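Local coordinates for protein putative acetyltransferase (Nocardia farcinica, PDB 3D9W) that probably transfers an acetyl group, as from acetyl-CoA, to the amino group of arylamines, at residues H233-I241 with R252-I263. Numbering follows the deposited sequence.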
loop_
_atom_site.group_PDB
_atom_site.type_symbol
_atom_site.label_atom_id
_atom_site.label_comp_id
_atom_site.label_asym_id
_atom_site.label_seq_id
_atom_site.Cartn_x
_atom_site.Cartn_y
_atom_site.Cartn_z
ATOM N N HIS A 233 11.446 -4.574 -4.828
ATOM C CA HIS A 233 11.262 -5.627 -5.812
ATOM C C HIS A 233 9.876 -5.475 -6.404
ATOM O O HIS A 233 8.944 -5.098 -5.707
ATOM C CB HIS A 233 11.348 -7.012 -5.175
ATOM C CG HIS A 233 12.704 -7.374 -4.654
ATOM N ND1 HIS A 233 13.812 -7.492 -5.467
ATOM C CD2 HIS A 233 13.123 -7.674 -3.402
ATOM C CE1 HIS A 233 14.854 -7.848 -4.737
ATOM N NE2 HIS A 233 14.462 -7.965 -3.482
ATOM N N VAL A 234 9.743 -5.778 -7.689
ATOM C CA VAL A 234 8.452 -5.703 -8.365
ATOM C C VAL A 234 8.299 -6.795 -9.417
ATOM O O VAL A 234 9.197 -7.022 -10.226
ATOM C CB VAL A 234 8.246 -4.336 -9.073
ATOM C CG1 VAL A 234 6.940 -4.348 -9.865
ATOM C CG2 VAL A 234 8.223 -3.220 -8.056
ATOM N N LEU A 235 7.159 -7.478 -9.384
ATOM C CA LEU A 235 6.857 -8.500 -10.381
ATOM C C LEU A 235 5.647 -8.007 -11.171
ATOM O O LEU A 235 4.550 -7.909 -10.632
ATOM C CB LEU A 235 6.531 -9.851 -9.744
ATOM C CG LEU A 235 6.168 -10.879 -10.823
ATOM C CD1 LEU A 235 7.318 -11.036 -11.813
ATOM C CD2 LEU A 235 5.852 -12.202 -10.186
ATOM N N ASP A 236 5.864 -7.685 -12.441
ATOM C CA ASP A 236 4.810 -7.181 -13.316
ATOM C C ASP A 236 4.647 -8.155 -14.485
ATOM O O ASP A 236 5.156 -7.925 -15.590
ATOM C CB ASP A 236 5.196 -5.780 -13.813
ATOM C CG ASP A 236 4.081 -5.096 -14.594
ATOM O OD1 ASP A 236 2.886 -5.375 -14.329
ATOM O OD2 ASP A 236 4.412 -4.253 -15.461
ATOM N N GLY A 237 3.925 -9.240 -14.221
ATOM C CA GLY A 237 3.717 -10.269 -15.220
ATOM C C GLY A 237 4.902 -11.201 -15.107
ATOM O O GLY A 237 5.058 -11.896 -14.107
ATOM N N LEU A 238 5.749 -11.214 -16.130
ATOM C CA LEU A 238 6.938 -12.050 -16.102
ATOM C C LEU A 238 8.179 -11.167 -16.076
ATOM O O LEU A 238 9.287 -11.621 -16.344
ATOM C CB LEU A 238 6.976 -12.971 -17.317
ATOM C CG LEU A 238 5.919 -14.064 -17.386
ATOM C CD1 LEU A 238 6.170 -14.867 -18.639
ATOM C CD2 LEU A 238 5.984 -14.961 -16.159
ATOM N N THR A 239 7.983 -9.894 -15.752
ATOM C CA THR A 239 9.090 -8.948 -15.681
ATOM C C THR A 239 9.416 -8.716 -14.217
ATOM O O THR A 239 8.568 -8.269 -13.449
ATOM C CB THR A 239 8.716 -7.615 -16.340
ATOM O OG1 THR A 239 8.243 -7.864 -17.664
ATOM C CG2 THR A 239 9.911 -6.707 -16.425
ATOM N N LEU A 240 10.640 -9.045 -13.829
ATOM C CA LEU A 240 11.055 -8.869 -12.447
ATOM C C LEU A 240 11.970 -7.663 -12.330
ATOM O O LEU A 240 13.021 -7.592 -12.973
ATOM C CB LEU A 240 11.776 -10.121 -11.944
ATOM C CG LEU A 240 12.276 -10.086 -10.499
ATOM C CD1 LEU A 240 11.125 -9.826 -9.559
ATOM C CD2 LEU A 240 12.936 -11.400 -10.163
ATOM N N ILE A 241 11.568 -6.708 -11.504
ATOM C CA ILE A 241 12.356 -5.506 -11.329
ATOM C C ILE A 241 12.804 -5.325 -9.899
ATOM O O ILE A 241 12.071 -5.628 -8.960
ATOM C CB ILE A 241 11.557 -4.259 -11.688
ATOM C CG1 ILE A 241 10.665 -4.539 -12.897
ATOM C CG2 ILE A 241 12.515 -3.100 -11.955
ATOM C CD1 ILE A 241 9.658 -3.440 -13.175
ATOM N N ARG A 252 14.727 -8.680 -15.048
ATOM C CA ARG A 252 14.904 -10.042 -15.477
ATOM C C ARG A 252 13.618 -10.439 -16.165
ATOM O O ARG A 252 12.532 -10.047 -15.729
ATOM C CB ARG A 252 15.168 -10.937 -14.256
ATOM C CG ARG A 252 15.688 -12.330 -14.588
ATOM C CD ARG A 252 16.915 -12.705 -13.732
ATOM N NE ARG A 252 16.555 -13.160 -12.385
ATOM C CZ ARG A 252 15.991 -14.338 -12.098
ATOM N NH1 ARG A 252 15.713 -15.210 -13.066
ATOM N NH2 ARG A 252 15.705 -14.645 -10.835
ATOM N N ALA A 253 13.752 -11.184 -17.257
ATOM C CA ALA A 253 12.605 -11.675 -18.000
ATOM C C ALA A 253 12.433 -13.120 -17.543
ATOM O O ALA A 253 13.237 -13.995 -17.877
ATOM C CB ALA A 253 12.875 -11.611 -19.478
ATOM N N LEU A 254 11.384 -13.355 -16.761
ATOM C CA LEU A 254 11.102 -14.671 -16.211
ATOM C C LEU A 254 10.227 -15.585 -17.064
ATOM O O LEU A 254 9.517 -15.144 -17.981
ATOM C CB LEU A 254 10.462 -14.514 -14.838
ATOM C CG LEU A 254 11.329 -13.773 -13.821
ATOM C CD1 LEU A 254 10.531 -13.510 -12.550
ATOM C CD2 LEU A 254 12.571 -14.598 -13.510
ATOM N N THR A 255 10.305 -16.871 -16.739
ATOM C CA THR A 255 9.528 -17.904 -17.399
ATOM C C THR A 255 8.517 -18.344 -16.350
ATOM O O THR A 255 8.759 -18.183 -15.146
ATOM C CB THR A 255 10.396 -19.107 -17.796
ATOM O OG1 THR A 255 10.770 -19.848 -16.630
ATOM C CG2 THR A 255 11.646 -18.640 -18.490
ATOM N N PRO A 256 7.367 -18.891 -16.783
ATOM C CA PRO A 256 6.346 -19.334 -15.832
ATOM C C PRO A 256 6.903 -20.256 -14.762
ATOM O O PRO A 256 6.602 -20.093 -13.585
ATOM C CB PRO A 256 5.329 -20.023 -16.728
ATOM C CG PRO A 256 5.414 -19.217 -17.984
ATOM C CD PRO A 256 6.897 -19.078 -18.168
ATOM N N GLY A 257 7.722 -21.219 -15.172
ATOM C CA GLY A 257 8.298 -22.152 -14.223
ATOM C C GLY A 257 9.131 -21.494 -13.140
ATOM O O GLY A 257 9.309 -22.054 -12.065
ATOM N N GLU A 258 9.638 -20.299 -13.424
ATOM C CA GLU A 258 10.471 -19.559 -12.484
ATOM C C GLU A 258 9.667 -18.808 -11.427
ATOM O O GLU A 258 10.200 -18.434 -10.381
ATOM C CB GLU A 258 11.342 -18.545 -13.234
ATOM C CG GLU A 258 12.398 -19.114 -14.157
ATOM C CD GLU A 258 13.242 -18.017 -14.799
ATOM O OE1 GLU A 258 12.671 -17.192 -15.555
ATOM O OE2 GLU A 258 14.474 -17.973 -14.542
ATOM N N LEU A 259 8.385 -18.593 -11.699
ATOM C CA LEU A 259 7.533 -17.852 -10.782
ATOM C C LEU A 259 7.471 -18.330 -9.335
ATOM O O LEU A 259 7.710 -17.543 -8.421
ATOM C CB LEU A 259 6.126 -17.739 -11.360
ATOM C CG LEU A 259 6.016 -16.805 -12.567
ATOM C CD1 LEU A 259 4.624 -16.887 -13.139
ATOM C CD2 LEU A 259 6.346 -15.377 -12.157
ATOM N N PRO A 260 7.156 -19.622 -9.099
ATOM C CA PRO A 260 7.076 -20.145 -7.728
ATOM C C PRO A 260 8.220 -19.751 -6.804
ATOM O O PRO A 260 7.995 -19.247 -5.707
ATOM C CB PRO A 260 7.005 -21.651 -7.946
ATOM C CG PRO A 260 6.210 -21.744 -9.177
ATOM C CD PRO A 260 6.847 -20.692 -10.065
ATOM N N GLU A 261 9.446 -19.977 -7.262
ATOM C CA GLU A 261 10.623 -19.662 -6.470
ATOM C C GLU A 261 10.787 -18.180 -6.201
ATOM O O GLU A 261 11.047 -17.778 -5.069
ATOM C CB GLU A 261 11.877 -20.196 -7.154
ATOM C CG GLU A 261 13.153 -19.727 -6.507
ATOM C CD GLU A 261 14.276 -20.710 -6.663
ATOM O OE1 GLU A 261 14.187 -21.806 -6.092
ATOM O OE2 GLU A 261 15.251 -20.389 -7.356
ATOM N N VAL A 262 10.649 -17.372 -7.247
ATOM C CA VAL A 262 10.782 -15.924 -7.117
ATOM C C VAL A 262 9.753 -15.384 -6.137
ATOM O O VAL A 262 10.059 -14.527 -5.315
ATOM C CB VAL A 262 10.590 -15.224 -8.480
ATOM C CG1 VAL A 262 10.350 -13.744 -8.284
ATOM C CG2 VAL A 262 11.819 -15.440 -9.344
ATOM N N ILE A 263 8.537 -15.913 -6.227
ATOM C CA ILE A 263 7.436 -15.499 -5.382
ATOM C C ILE A 263 7.618 -15.875 -3.914
ATOM O O ILE A 263 7.126 -15.180 -3.029
ATOM C CB ILE A 263 6.125 -16.080 -5.925
ATOM C CG1 ILE A 263 5.813 -15.432 -7.276
ATOM C CG2 ILE A 263 4.982 -15.838 -4.948
ATOM C CD1 ILE A 263 4.646 -16.065 -7.989
#
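Leu240 overlaps Leu254 and Val262 on the face of a four-stranded antiparallel sheet against which helix 259-265 packs, just after the beta hairpin of strands 239-243 and 249-253. Its CB lies 3.7 Å from Leu254 CD1, while its branched end meets that of Val262 tip to tip, Leu240 CD2 to Val262 CG1 at 4.0 Å. With CG anti to the backbone N (chi1 180°), the isobutyl group extends from the strand to the helix. Leu235, on the neighbouring strand, fills the same layer: its CD2 stands 3.8 Å from Leu259 CD2, the two side chains crossing at about a right angle. Leu238 crosses Leu259 in the same way, CD2 to Leu259 CD1 at 3.8 Å, and its CB and CD1 pack on Leu254 O.

Backbone bonds fix the antiparallel pairing of the hairpin. Leu240 N donates to Arg252 O at 2.9 Å, and Arg252 N donates back to Leu240 O. One residue past the strand, Leu254 N donates a hydrogen bond to Leu238 O at 2.8 Å. On the way to the helix, Glu258 OE1 accepts Thr255 N through its anti lone pair at 2.7 Å, and Glu258 OE2 lies in the guanidinium plane of Arg252, 3.4 Å from NH1, in a weakly hydrogen-bonded salt bridge.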